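PDB 2HQB: transcriptional activator of comK gene from Bacillus halodurans, which probably binds a small ligand, as a lipoprotein of the BMP (PnrA-like) substrate-binding family, and is thought to activate transcription of comK. Local coordinates for residues Ala111-Phe115 with Tyr253-Asp257. Residues are numbered along the deposited sequence; the frame is centred on the assembly and turned at random.
Sequences AMGYF and YDFQD
The ring of F255 reaches across from its loop to the flank of helix 110-122, where F115 and A111, one helical turn apart, both turn their side chains to it. The two phenylalanines form an offset edge-to-face pair: F115 presents its edge to the face of F255, with planes at 87° and centroids 5.3 Å apart. Within the ring pair, F115 CD2 comes nearest, 3.6 Å from F255 CE1. A111 and the backbone of M112 meet the rim of F255 instead. A111 CB lies 3.6 Å from F255 CD1, and the small methyl lets the big ring come close to the helix backbone; F255 CE1 is 3.4 Å from M112 N, which sits in the ring plane. Of the side chain of M112, a selenomethionine, CB alone comes near the ring, 3.8 Å from F255 CE1, while the extended chain beyond it leads away from F255 and touches V260 and E140.

In the two-domain fold of periplasmic-binding-protein relatives, several strand connections cross between the lobes, and both segments belong to such crossings: helix 110-122 follows strand 102-107 of one sheet and leads on to strand 128-133 of the other, and the loop runs from strand 249-253 of the first sheet to strand 260-262 of the second. I281 of helix 271-286 touches both phenylalanines.

D254 brings a carboxylate to this apolar patch, its OD1 3.6 Å from A111 CB. Its CG stands beside its own carbonyl carbon (chi1 -158°), which puts OD1 near the next N-H, and OD1 takes a weak, bent hydrogen bond from F255 N, at 139°; OD2 is hydrogen-bonded to Y284 OH, which gives the buried acid a second polar partner.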
loop_
_atom_site.group_PDB
_atom_site.type_symbol
_atom_site.label_atom_id
_atom_site.label_comp_id
_atom_site.label_asym_id
_atom_site.label_seq_id
_atom_site.Cartn_x
_atom_site.Cartn_y
_atom_site.Cartn_z
ATOM N N ALA A 111 -9.221 -0.320 -7.200
ATOM C CA ALA A 111 -9.306 -1.728 -7.604
ATOM C C ALA A 111 -9.214 -2.707 -6.456
ATOM O O ALA A 111 -10.179 -3.400 -6.126
ATOM C CB ALA A 111 -8.224 -2.060 -8.607
HETATM N N MSE A 112 -8.041 -2.768 -5.844
HETATM C CA MSE A 112 -7.834 -3.703 -4.751
HETATM C C MSE A 112 -8.917 -3.634 -3.696
HETATM O O MSE A 112 -9.274 -4.647 -3.126
HETATM C CB MSE A 112 -6.461 -3.481 -4.104
HETATM C CG MSE A 112 -6.387 -2.383 -3.041
HETATM SE SE MSE A 112 -4.521 -2.102 -2.413
HETATM C CE MSE A 112 -4.881 -0.648 -1.193
ATOM N N GLY A 113 -9.449 -2.451 -3.435
ATOM C CA GLY A 113 -10.474 -2.335 -2.417
ATOM C C GLY A 113 -11.769 -2.979 -2.849
ATOM O O GLY A 113 -12.488 -3.588 -2.056
ATOM N N TYR A 114 -12.053 -2.837 -4.135
ATOM C CA TYR A 114 -13.246 -3.378 -4.719
ATOM C C TYR A 114 -13.226 -4.888 -4.547
ATOM O O TYR A 114 -14.037 -5.456 -3.813
ATOM C CB TYR A 114 -13.268 -2.975 -6.179
ATOM C CG TYR A 114 -14.582 -3.182 -6.883
ATOM C CD1 TYR A 114 -15.629 -2.267 -6.748
ATOM C CD2 TYR A 114 -14.769 -4.281 -7.709
ATOM C CE1 TYR A 114 -16.819 -2.445 -7.424
ATOM C CE2 TYR A 114 -15.947 -4.467 -8.384
ATOM C CZ TYR A 114 -16.965 -3.552 -8.246
ATOM O OH TYR A 114 -18.108 -3.752 -8.980
ATOM N N PHE A 115 -12.288 -5.543 -5.214
ATOM C CA PHE A 115 -12.163 -6.994 -5.129
ATOM C C PHE A 115 -12.122 -7.509 -3.701
ATOM O O PHE A 115 -12.647 -8.591 -3.418
ATOM C CB PHE A 115 -10.907 -7.448 -5.868
ATOM C CG PHE A 115 -10.891 -7.039 -7.286
ATOM C CD1 PHE A 115 -11.894 -7.468 -8.138
ATOM C CD2 PHE A 115 -9.949 -6.148 -7.747
ATOM C CE1 PHE A 115 -11.967 -7.012 -9.421
ATOM C CE2 PHE A 115 -10.011 -5.680 -9.044
ATOM C CZ PHE A 115 -11.031 -6.114 -9.885
ATOM N N TYR A 253 0.749 2.818 -10.294
ATOM C CA TYR A 253 0.757 1.359 -10.415
ATOM C C TYR A 253 -0.477 0.686 -9.838
ATOM O O TYR A 253 -1.018 1.135 -8.829
ATOM C CB TYR A 253 2.022 0.824 -9.766
ATOM C CG TYR A 253 3.266 1.459 -10.339
ATOM C CD1 TYR A 253 3.584 2.788 -10.080
ATOM C CD2 TYR A 253 4.109 0.738 -11.152
ATOM C CE1 TYR A 253 4.720 3.373 -10.628
ATOM C CE2 TYR A 253 5.240 1.307 -11.697
ATOM C CZ TYR A 253 5.543 2.619 -11.437
ATOM O OH TYR A 253 6.666 3.157 -12.023
ATOM N N ASP A 254 -0.920 -0.395 -10.476
ATOM C CA ASP A 254 -2.141 -1.087 -10.044
ATOM C C ASP A 254 -2.036 -2.559 -10.375
ATOM O O ASP A 254 -0.935 -3.059 -10.601
ATOM C CB ASP A 254 -3.342 -0.492 -10.780
ATOM C CG ASP A 254 -4.648 -0.726 -10.073
ATOM O OD1 ASP A 254 -4.685 -1.549 -9.140
ATOM O OD2 ASP A 254 -5.648 -0.086 -10.470
ATOM N N PHE A 255 -3.170 -3.258 -10.416
ATOM C CA PHE A 255 -3.161 -4.697 -10.731
ATOM C C PHE A 255 -2.512 -5.038 -12.066
ATOM O O PHE A 255 -1.896 -6.081 -12.216
ATOM C CB PHE A 255 -4.568 -5.258 -10.746
ATOM C CG PHE A 255 -5.072 -5.698 -9.397
ATOM C CD1 PHE A 255 -5.894 -4.867 -8.639
ATOM C CD2 PHE A 255 -4.836 -6.992 -8.942
ATOM C CE1 PHE A 255 -6.485 -5.324 -7.462
ATOM C CE2 PHE A 255 -5.427 -7.449 -7.763
ATOM C CZ PHE A 255 -6.256 -6.615 -7.027
ATOM N N GLN A 256 -2.663 -4.145 -13.035
ATOM C CA GLN A 256 -2.103 -4.347 -14.365
ATOM C C GLN A 256 -0.570 -4.286 -14.371
ATOM O O GLN A 256 0.072 -4.965 -15.156
ATOM C CB GLN A 256 -2.665 -3.293 -15.318
ATOM C CG GLN A 256 -4.104 -2.855 -15.006
ATOM C CD GLN A 256 -4.175 -1.442 -14.431
ATOM O OE1 GLN A 256 -3.485 -0.543 -14.906
ATOM N NE2 GLN A 256 -5.014 -1.240 -13.418
ATOM N N ASP A 257 0.023 -3.487 -13.492
ATOM C CA ASP A 257 1.475 -3.368 -13.457
ATOM C C ASP A 257 2.131 -4.481 -12.654
ATOM O O ASP A 257 3.351 -4.567 -12.607
ATOM C CB ASP A 257 1.888 -2.008 -12.899
ATOM C CG ASP A 257 1.083 -0.850 -13.500
ATOM O OD1 ASP A 257 1.524 0.313 -13.365
ATOM O OD2 ASP A 257 0.006 -1.089 -14.093
#